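PDB 2B8M: hypothetical protein MJ0764 from Methanocaldococcus jannaschii, which is of unknown function but has the double-stranded beta-helix fold of the RmlC-like cupin family, many members of which bind metals or small molecules. Local coordinates for residues 47-52 with 98-103; 60-65 with 76-81; 15-20 with 31-36. All blocks are in the same frame, centred on the assembly; numbering follows the deposited sequence.

Interaction 1 (47-52 with 98-103); sequences SYVHLI and VVKAPH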
loop_
_atom_site.group_PDB
_atom_site.type_symbol
_atom_site.label_atom_id
_atom_site.label_comp_id
_atom_site.label_asym_id
_atom_site.label_seq_id
_atom_site.Cartn_x
_atom_site.Cartn_y
_atom_site.Cartn_z
ATOM N N SER A 47 -14.298 2.813 5.537
ATOM C CA SER A 47 -14.322 1.923 4.399
ATOM C C SER A 47 -13.648 0.651 4.802
ATOM O O SER A 47 -13.284 0.462 5.963
ATOM C CB SER A 47 -13.633 2.553 3.182
ATOM O OG SER A 47 -13.856 1.838 1.943
ATOM N N TYR A 48 -13.412 -0.219 3.817
ATOM C CA TYR A 48 -12.651 -1.432 4.021
ATOM C C TYR A 48 -11.167 -1.065 4.024
ATOM O O TYR A 48 -10.666 -0.381 3.116
ATOM C CB TYR A 48 -12.983 -2.470 2.939
ATOM C CG TYR A 48 -14.393 -2.898 2.993
ATOM C CD1 TYR A 48 -14.791 -3.948 3.809
ATOM C CD2 TYR A 48 -15.360 -2.203 2.275
ATOM C CE1 TYR A 48 -16.131 -4.312 3.855
ATOM C CE2 TYR A 48 -16.669 -2.546 2.338
ATOM C CZ TYR A 48 -17.056 -3.611 3.137
ATOM O OH TYR A 48 -18.412 -3.954 3.225
ATOM N N VAL A 49 -10.460 -1.510 5.063
ATOM C CA VAL A 49 -9.091 -1.020 5.367
ATOM C C VAL A 49 -8.071 -2.128 5.310
ATOM O O VAL A 49 -8.302 -3.222 5.817
ATOM C CB VAL A 49 -9.027 -0.380 6.773
ATOM C CG1 VAL A 49 -7.578 0.045 7.180
ATOM C CG2 VAL A 49 -9.990 0.783 6.863
ATOM N N HIS A 50 -6.934 -1.811 4.706
ATOM C CA HIS A 50 -5.717 -2.600 4.834
ATOM C C HIS A 50 -4.541 -1.750 5.271
ATOM O O HIS A 50 -4.289 -0.684 4.713
ATOM C CB HIS A 50 -5.358 -3.345 3.545
ATOM C CG HIS A 50 -6.320 -4.413 3.177
ATOM N ND1 HIS A 50 -7.484 -4.144 2.492
ATOM C CD2 HIS A 50 -6.325 -5.747 3.432
ATOM C CE1 HIS A 50 -8.141 -5.281 2.301
ATOM N NE2 HIS A 50 -7.486 -6.253 2.901
ATOM N N LEU A 51 -3.869 -2.249 6.293
ATOM C CA LEU A 51 -2.777 -1.592 6.974
ATOM C C LEU A 51 -1.521 -2.341 6.544
ATOM O O LEU A 51 -1.362 -3.509 6.846
ATOM C CB LEU A 51 -2.970 -1.691 8.512
ATOM C CG LEU A 51 -4.280 -1.077 9.002
ATOM C CD1 LEU A 51 -4.437 -1.347 10.491
ATOM C CD2 LEU A 51 -4.315 0.400 8.691
ATOM N N ILE A 52 -0.631 -1.669 5.819
ATOM C CA ILE A 52 0.583 -2.310 5.324
ATOM C C ILE A 52 1.751 -1.860 6.194
ATOM O O ILE A 52 2.222 -0.719 6.107
ATOM C CB ILE A 52 0.844 -1.955 3.826
ATOM C CG1 ILE A 52 -0.338 -2.343 2.926
ATOM C CG2 ILE A 52 2.127 -2.634 3.392
ATOM C CD1 ILE A 52 -0.288 -1.749 1.531
ATOM N N VAL A 98 -1.987 2.998 4.794
ATOM C CA VAL A 98 -3.393 2.712 4.953
ATOM C C VAL A 98 -3.992 2.747 3.561
ATOM O O VAL A 98 -3.840 3.734 2.869
ATOM C CB VAL A 98 -4.097 3.770 5.808
ATOM C CG1 VAL A 98 -5.552 3.488 5.922
ATOM C CG2 VAL A 98 -3.485 3.847 7.202
ATOM N N VAL A 99 -4.634 1.645 3.158
ATOM C CA VAL A 99 -5.273 1.545 1.866
ATOM C C VAL A 99 -6.755 1.371 2.135
ATOM O O VAL A 99 -7.174 0.498 2.892
ATOM C CB VAL A 99 -4.741 0.346 1.059
ATOM C CG1 VAL A 99 -5.577 0.138 -0.213
ATOM C CG2 VAL A 99 -3.264 0.490 0.781
ATOM N N LYS A 100 -7.567 2.224 1.535
ATOM C CA LYS A 100 -9.001 2.157 1.762
ATOM C C LYS A 100 -9.696 2.090 0.422
ATOM O O LYS A 100 -9.448 2.902 -0.471
ATOM C CB LYS A 100 -9.477 3.356 2.586
ATOM C CG LYS A 100 -8.827 3.483 3.953
ATOM C CD LYS A 100 -9.017 4.866 4.517
ATOM C CE LYS A 100 -10.462 5.191 4.702
ATOM N NZ LYS A 100 -10.660 6.562 5.244
ATOM N N ALA A 101 -10.569 1.098 0.275
ATOM C CA ALA A 101 -11.345 0.941 -0.962
ATOM C C ALA A 101 -12.655 0.270 -0.640
ATOM O O ALA A 101 -12.699 -0.721 0.104
ATOM C CB ALA A 101 -10.590 0.134 -1.993
ATOM N N PRO A 102 -13.735 0.800 -1.203
ATOM C CA PRO A 102 -13.789 1.960 -2.112
ATOM C C PRO A 102 -13.667 3.275 -1.326
ATOM O O PRO A 102 -13.547 3.255 -0.104
ATOM C CB PRO A 102 -15.196 1.852 -2.683
ATOM C CG PRO A 102 -15.977 1.253 -1.570
ATOM C CD PRO A 102 -15.073 0.263 -0.934
ATOM N N HIS A 103 -13.744 4.408 -2.005
ATOM C CA HIS A 103 -13.725 5.672 -1.302
ATOM C C HIS A 103 -14.916 5.674 -0.323
ATOM O O HIS A 103 -16.010 5.196 -0.676
ATOM C CB HIS A 103 -13.878 6.849 -2.278
ATOM C CG HIS A 103 -13.634 8.168 -1.634
ATOM N ND1 HIS A 103 -14.606 8.817 -0.904
ATOM C CD2 HIS A 103 -12.506 8.905 -1.511
ATOM C CE1 HIS A 103 -14.097 9.935 -0.416
ATOM N NE2 HIS A 103 -12.821 10.007 -0.762
HETATM O O HOH W 1 -8.337 -1.778 1.409
#
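V98 and L51 meet across two antiparallel strands of the cupin double-stranded beta-helix, 49-55 and 93-100. Their side chains lie side by side and point the same way, with L51 CD2 3.8 Å from V98 CG2. V49 is on the same face of the sheet. It lies alongside K100, pointing the same way, but is turned obliquely to V98. K100 carries its amino group onward to N46 and a bound sulfate. The other face holds H50 and V99. Here I52 angles across V99, and I52 CD1 comes 3.8 Å from V99 CG2. The second subunit packs on this face, with its own V99 against V99.

H50 and V99 form a hydrogen-bonded pair. H50 N donates to V99 O at 2.9 Å with a nearly straight N-H...O angle of 170°, and V99 N returns a bond to H50 O. V99 O has a second donor, a water that also meets H50 ND1 in the plane of the ring. Beyond the ladder, A101 N still reaches Y48 O. The Y48 ring has P102 CD and A101 O at its edge, and it stacks on H26 of the second subunit. A cis peptide bond precedes P102. With OG anti to the backbone N (chi1 -168°), beside the carbonyl carbon, S47 OG donates to P102 O in the carbonyl plane and on a lone pair; the 2.5 Å separation is short.

Interaction 2 (60-65 with 76-81); sequences LTLEDQ and VYVPFN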
loop_
_atom_site.group_PDB
_atom_site.type_symbol
_atom_site.label_atom_id
_atom_site.label_comp_id
_atom_site.label_asym_id
_atom_site.label_seq_id
_atom_site.Cartn_x
_atom_site.Cartn_y
_atom_site.Cartn_z
ATOM N N LEU A 60 -3.004 -2.914 17.739
ATOM C CA LEU A 60 -4.297 -2.673 17.115
ATOM C C LEU A 60 -5.402 -3.245 18.000
ATOM O O LEU A 60 -5.426 -4.419 18.304
ATOM C CB LEU A 60 -4.331 -3.388 15.763
ATOM C CG LEU A 60 -5.630 -3.207 14.988
ATOM C CD1 LEU A 60 -5.808 -1.761 14.582
ATOM C CD2 LEU A 60 -5.639 -4.116 13.762
ATOM N N THR A 61 -6.284 -2.388 18.489
ATOM C CA THR A 61 -7.422 -2.813 19.265
ATOM C C THR A 61 -8.675 -2.581 18.445
ATOM O O THR A 61 -8.974 -1.450 18.056
ATOM C CB THR A 61 -7.517 -2.080 20.639
ATOM O OG1 THR A 61 -6.238 -2.147 21.307
ATOM C CG2 THR A 61 -8.518 -2.751 21.510
ATOM N N LEU A 62 -9.408 -3.670 18.202
ATOM C CA LEU A 62 -10.621 -3.639 17.454
ATOM C C LEU A 62 -11.774 -4.031 18.353
ATOM O O LEU A 62 -11.718 -5.044 19.083
ATOM C CB LEU A 62 -10.575 -4.586 16.257
ATOM C CG LEU A 62 -9.489 -4.372 15.219
ATOM C CD1 LEU A 62 -9.720 -5.356 14.088
ATOM C CD2 LEU A 62 -9.473 -2.951 14.689
ATOM N N GLU A 63 -12.819 -3.221 18.319
ATOM C CA GLU A 63 -14.018 -3.475 19.111
ATOM C C GLU A 63 -13.696 -3.900 20.535
ATOM O O GLU A 63 -13.008 -3.164 21.211
ATOM C CB GLU A 63 -14.951 -4.460 18.399
ATOM C CG GLU A 63 -15.512 -3.986 17.100
ATOM C CD GLU A 63 -16.552 -2.867 17.211
ATOM O OE1 GLU A 63 -17.168 -2.697 18.279
ATOM O OE2 GLU A 63 -16.780 -2.142 16.204
ATOM N N ASP A 64 -14.193 -5.057 20.973
ATOM C CA ASP A 64 -14.034 -5.558 22.360
ATOM C C ASP A 64 -12.884 -6.547 22.525
ATOM O O ASP A 64 -12.740 -7.177 23.593
ATOM C CB ASP A 64 -15.356 -6.189 22.832
ATOM C CG ASP A 64 -16.421 -5.136 23.139
ATOM N N GLN A 65 -12.064 -6.680 21.488
ATOM C CA GLN A 65 -10.918 -7.585 21.516
ATOM C C GLN A 65 -9.811 -7.027 22.389
ATOM O O GLN A 65 -9.682 -5.815 22.568
ATOM C CB GLN A 65 -10.318 -7.759 20.117
ATOM C CG GLN A 65 -11.258 -8.289 19.049
ATOM C CD GLN A 65 -10.567 -8.706 17.758
ATOM O OE1 GLN A 65 -9.513 -8.171 17.353
ATOM N NE2 GLN A 65 -11.176 -9.643 17.084
ATOM N N VAL A 76 -2.669 -6.008 7.454
ATOM C CA VAL A 76 -3.809 -6.313 8.306
ATOM C C VAL A 76 -5.073 -5.698 7.723
ATOM O O VAL A 76 -5.152 -4.478 7.519
ATOM C CB VAL A 76 -3.604 -5.812 9.749
ATOM C CG1 VAL A 76 -4.847 -6.182 10.617
ATOM C CG2 VAL A 76 -2.334 -6.334 10.363
ATOM N N TYR A 77 -6.072 -6.541 7.480
ATOM C CA TYR A 77 -7.389 -6.126 7.012
ATOM C C TYR A 77 -8.284 -5.778 8.185
ATOM O O TYR A 77 -8.414 -6.579 9.115
ATOM C CB TYR A 77 -8.057 -7.264 6.261
ATOM C CG TYR A 77 -9.527 -7.070 5.976
ATOM C CD1 TYR A 77 -9.977 -6.011 5.205
ATOM C CD2 TYR A 77 -10.461 -7.965 6.478
ATOM C CE1 TYR A 77 -11.336 -5.874 4.925
ATOM C CE2 TYR A 77 -11.808 -7.841 6.204
ATOM C CZ TYR A 77 -12.241 -6.802 5.425
ATOM O OH TYR A 77 -13.597 -6.696 5.198
ATOM N N VAL A 78 -8.908 -4.609 8.132
ATOM C CA VAL A 78 -9.959 -4.243 9.104
ATOM C C VAL A 78 -11.212 -3.971 8.279
ATOM O O VAL A 78 -11.193 -3.148 7.389
ATOM C CB VAL A 78 -9.647 -2.977 9.943
ATOM C CG1 VAL A 78 -10.776 -2.712 10.927
ATOM C CG2 VAL A 78 -8.327 -3.118 10.658
ATOM N N PRO A 79 -12.301 -4.670 8.574
ATOM C CA PRO A 79 -13.527 -4.404 7.852
ATOM C C PRO A 79 -14.062 -2.985 8.068
ATOM O O PRO A 79 -13.766 -2.332 9.071
ATOM C CB PRO A 79 -14.503 -5.464 8.417
ATOM C CG PRO A 79 -13.640 -6.480 9.086
ATOM C CD PRO A 79 -12.441 -5.766 9.547
ATOM N N PHE A 80 -14.911 -2.578 7.136
ATOM C CA PHE A 80 -15.778 -1.421 7.249
ATOM C C PHE A 80 -16.666 -1.454 8.504
ATOM O O PHE A 80 -17.226 -2.495 8.879
ATOM C CB PHE A 80 -16.595 -1.345 5.955
ATOM C CG PHE A 80 -17.674 -0.328 5.953
ATOM C CD1 PHE A 80 -17.381 1.020 6.082
ATOM C CD2 PHE A 80 -18.992 -0.713 5.821
ATOM C CE1 PHE A 80 -18.382 1.963 6.063
ATOM C CE2 PHE A 80 -20.011 0.229 5.804
ATOM C CZ PHE A 80 -19.695 1.581 5.928
ATOM N N ASN A 81 -16.789 -0.274 9.123
ATOM C CA ASN A 81 -17.651 -0.021 10.243
ATOM C C ASN A 81 -17.240 -0.756 11.489
ATOM O O ASN A 81 -18.090 -1.261 12.224
ATOM C CB ASN A 81 -19.103 -0.359 9.882
ATOM C CG ASN A 81 -19.923 0.860 9.656
ATOM O OD1 ASN A 81 -19.677 1.903 10.256
ATOM N ND2 ASN A 81 -20.929 0.743 8.790
HETATM O O HOH W 2 -19.004 -2.047 14.660
#
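L60 and L62 face V76 and V78 across the interior of the cupin beta-sandwich. Strand 57-62 belongs to one sheet of the double-stranded beta-helix and strand 74-78 to the other. The two short strand axes are 10.5 Å apart and run 27° from parallel. No backbone hydrogen bond joins them, and side chains fill the gap.

The tight part is apolar and buried. L60 and V76 reach toward each other tip to tip, with L60 CD2 3.8 Å from V76 CG1. The same methyl is also near V78, 4.2 Å from its CG2. L62 and V78 meet tip to tip as well. L62 CD2 approaches both branches of the valine and is closer to V78 CG1, at 4.0 Å. The two leucines start differently. L60 CG is anti to the backbone N (chi1 -179°), whereas L62 CG is anti to the carbonyl carbon (chi1 -59°). Each still brings CD2 to the valines. I86 and M84 of strand 83-87 touch L60 and L62 within their own sheet.

The loose part begins where both strands end. Segment 60-65 leaves its strand through a type II' turn from L62 to Q65, closed by Q65 N on L62 O. Segment 76-81 runs on through P79 to the exposed N81. I3 of the second subunit packs on E63 and P79. The end of the E63 side chain comes nearer to N81, and its OE2 also accepts a bond from K83 N. No direct bond spans this side. One water bridges it, donating to E63 OE2 at 2.7 Å and to N81 O at 2.7 Å.

Interaction 3 (15-20 with 31-36); sequences TKVVEK and HIVLPR. With EDO (1,2-ethanediol), chain F; SO4 (sulfate ion), chain B.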
loop_
_atom_site.group_PDB
_atom_site.type_symbol
_atom_site.label_atom_id
_atom_site.label_comp_id
_atom_site.label_asym_id
_atom_site.label_seq_id
_atom_site.Cartn_x
_atom_site.Cartn_y
_atom_site.Cartn_z
ATOM N N THR A 15 9.508 11.571 13.338
ATOM C CA THR A 15 8.461 12.267 14.034
ATOM C C THR A 15 7.123 11.712 13.622
ATOM O O THR A 15 7.034 10.910 12.690
ATOM C CB THR A 15 8.513 13.775 13.716
ATOM O OG1 THR A 15 8.268 13.972 12.324
ATOM C CG2 THR A 15 9.866 14.354 14.092
ATOM N N LYS A 16 6.075 12.131 14.329
ATOM C CA LYS A 16 4.724 11.795 13.942
ATOM C C LYS A 16 4.376 12.410 12.596
ATOM O O LYS A 16 4.463 13.637 12.407
ATOM C CB LYS A 16 3.709 12.252 15.002
ATOM C CG LYS A 16 2.328 11.772 14.714
ATOM C CD LYS A 16 1.360 11.942 15.890
ATOM C CE LYS A 16 -0.036 11.475 15.491
ATOM N NZ LYS A 16 -1.104 11.702 16.535
ATOM N N VAL A 17 3.962 11.548 11.664
ATOM C CA VAL A 17 3.634 11.922 10.292
ATOM C C VAL A 17 2.288 11.279 9.973
ATOM O O VAL A 17 2.132 10.083 10.162
ATOM C CB VAL A 17 4.702 11.308 9.337
ATOM C CG1 VAL A 17 4.272 11.353 7.930
ATOM C CG2 VAL A 17 6.059 11.964 9.528
ATOM N N VAL A 18 1.319 12.074 9.538
ATOM C CA VAL A 18 0.048 11.590 8.982
ATOM C C VAL A 18 -0.177 12.197 7.593
ATOM O O VAL A 18 -0.722 13.300 7.450
ATOM C CB VAL A 18 -1.161 11.849 9.908
ATOM C CG1 VAL A 18 -2.441 11.321 9.293
ATOM C CG2 VAL A 18 -0.938 11.203 11.272
ATOM N N GLU A 19 0.225 11.452 6.569
ATOM C CA GLU A 19 0.183 11.912 5.189
ATOM C C GLU A 19 -0.989 11.323 4.415
ATOM O O GLU A 19 -0.959 10.154 4.012
ATOM C CB GLU A 19 1.501 11.571 4.460
ATOM C CG GLU A 19 2.664 12.234 5.074
ATOM C CD GLU A 19 3.965 12.001 4.349
ATOM O OE1 GLU A 19 4.342 10.819 4.111
ATOM O OE2 GLU A 19 4.648 13.004 4.115
ATOM N N LYS A 20 -1.993 12.164 4.184
ATOM C CA LYS A 20 -3.191 11.766 3.464
ATOM C C LYS A 20 -2.956 12.091 2.020
ATOM O O LYS A 20 -3.274 13.169 1.559
ATOM C CB LYS A 20 -4.385 12.498 4.033
ATOM C CG LYS A 20 -4.646 12.027 5.474
ATOM C CD LYS A 20 -5.909 12.613 6.059
ATOM C CE LYS A 20 -7.142 11.763 5.728
ATOM N NZ LYS A 20 -8.432 12.455 6.051
ATOM N N HIS A 31 0.016 7.525 4.413
ATOM C CA HIS A 31 1.268 7.078 4.960
ATOM C C HIS A 31 1.385 7.623 6.375
ATOM O O HIS A 31 1.237 8.817 6.601
ATOM C CB HIS A 31 2.393 7.566 4.099
ATOM C CG HIS A 31 3.750 7.322 4.683
ATOM N ND1 HIS A 31 4.571 8.349 5.066
ATOM C CD2 HIS A 31 4.408 6.176 4.970
ATOM C CE1 HIS A 31 5.702 7.847 5.538
ATOM N NE2 HIS A 31 5.634 6.532 5.473
ATOM N N ILE A 32 1.615 6.736 7.324
ATOM C CA ILE A 32 1.645 7.121 8.733
ATOM C C ILE A 32 2.950 6.641 9.407
ATOM O O ILE A 32 3.375 5.509 9.219
ATOM C CB ILE A 32 0.420 6.597 9.519
ATOM C CG1 ILE A 32 -0.869 7.132 8.854
ATOM C CG2 ILE A 32 0.487 7.036 10.966
ATOM C CD1 ILE A 32 -2.095 6.603 9.380
ATOM N N VAL A 33 3.563 7.555 10.155
ATOM C CA VAL A 33 4.642 7.253 11.056
ATOM C C VAL A 33 4.263 7.657 12.450
ATOM O O VAL A 33 3.876 8.820 12.696
ATOM C CB VAL A 33 5.959 7.952 10.626
ATOM C CG1 VAL A 33 7.118 7.559 11.546
ATOM C CG2 VAL A 33 6.253 7.598 9.201
ATOM N N LEU A 34 4.380 6.694 13.369
ATOM C CA LEU A 34 4.133 6.940 14.782
ATOM C C LEU A 34 5.351 6.567 15.539
ATOM O O LEU A 34 5.720 5.382 15.619
ATOM C CB LEU A 34 2.945 6.095 15.293
ATOM C CG LEU A 34 1.591 6.366 14.639
ATOM C CD1 LEU A 34 0.580 5.436 15.260
ATOM C CD2 LEU A 34 1.176 7.826 14.827
ATOM N N PRO A 35 6.024 7.569 16.101
ATOM C CA PRO A 35 7.029 7.289 17.103
ATOM C C PRO A 35 6.463 6.563 18.333
ATOM O O PRO A 35 5.247 6.575 18.584
ATOM C CB PRO A 35 7.518 8.688 17.509
ATOM C CG PRO A 35 7.202 9.540 16.336
ATOM C CD PRO A 35 5.911 9.006 15.802
ATOM N N ARG A 36 7.349 5.935 19.099
ATOM C CA ARG A 36 6.924 5.278 20.326
ATOM C C ARG A 36 6.121 6.229 21.193
ATOM O O ARG A 36 6.550 7.347 21.458
ATOM C CB ARG A 36 8.103 4.761 21.163
ATOM C CG ARG A 36 7.667 3.738 22.180
ATOM C CD ARG A 36 8.803 3.346 23.115
ATOM N NE ARG A 36 9.877 2.673 22.397
ATOM C CZ ARG A 36 10.031 1.361 22.303
ATOM N NH1 ARG A 36 9.175 0.524 22.845
ATOM N NH2 ARG A 36 11.054 0.877 21.643
HETATM C C1 EDO F . 1.089 15.788 8.820
HETATM O O1 EDO F . 1.298 14.918 9.945
HETATM C C2 EDO F . 1.926 15.292 7.648
HETATM O O2 EDO F . 3.147 14.732 8.123
HETATM S S SO4 B . -11.264 10.005 5.532
HETATM O O1 SO4 B . -12.043 9.630 4.349
HETATM O O2 SO4 B . -9.935 10.467 5.118
HETATM O O3 SO4 B . -11.936 11.077 6.267
HETATM O O4 SO4 B . -11.122 8.854 6.413
#
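The hairpin of strands 17-23 and 28-35 joins E19 to H31 and V17 to V33 as antiparallel hydrogen-bonded pairs. V17 N donates to V33 O at 2.9 Å, and V33 N donates back to V17 O. E19 and H31 exchange the same two bonds, with E19 N to H31 O at 2.8 Å.

The side chains of E19 and H31 lie side by side and point the same way. H31 ND1 donates to E19 OE1 at 2.7 Å. The oxygen is met on its anti side, with the donor tilted 25° out of the carboxylate plane; the carboxylate and ring planes are 50° apart. E19 OE1 also accepts from K10 N, so two N-H groups grip it. At the other end of the ring, H31 NE2 bonds to E95. With both ring nitrogens engaged, the rotation of the imidazole is fixed.

This hairpin is an edge of the larger sheet of the cupin fold. Strand 17-23 is outermost within the chain, and strand 28-35 pairs on its far side with 93-100. The edge position leaves V18 N to be met by a 1,2-ethanediol, probably from the crystallisation liquor, with V18 N 2.9 Å from its O1. Separately, K20 NZ donates to a sulfate, probably from the same liquor, that Q28 and N46 also bind.

V17 and V33 cross obliquely, CB to CB at 3.8 Å. Near the hairpin's open end, P35 CG packs 3.5 Å from T15 C. K16 is extended beyond CG and lies alongside L34, with K16 CE 3.9 Å from L34 CD2.

In the fold
Interactions 1 and 3 are antiparallel strand pairs in one sheet, and interaction 2 joins that sheet to the facing one. Interaction 1 is deep in the sheet and the dimer interface. Interaction 3 is the partly exposed hairpin at its edge, and the second subunit does not touch it. The centres of interactions 1 and 3 are about 17 Å apart. V98 CG2 still meets I32 CD1 at 3.8 Å, and V49 O lies 2.8 Å from V78 N. Interactions 1 and 3 combine backbone bonds, apolar packing and one polar side-chain bond each: a serine hydroxyl on a carbonyl in 1, a histidine on a carboxylate in 3. Interaction 2 is apolar inside and bridged by water outside.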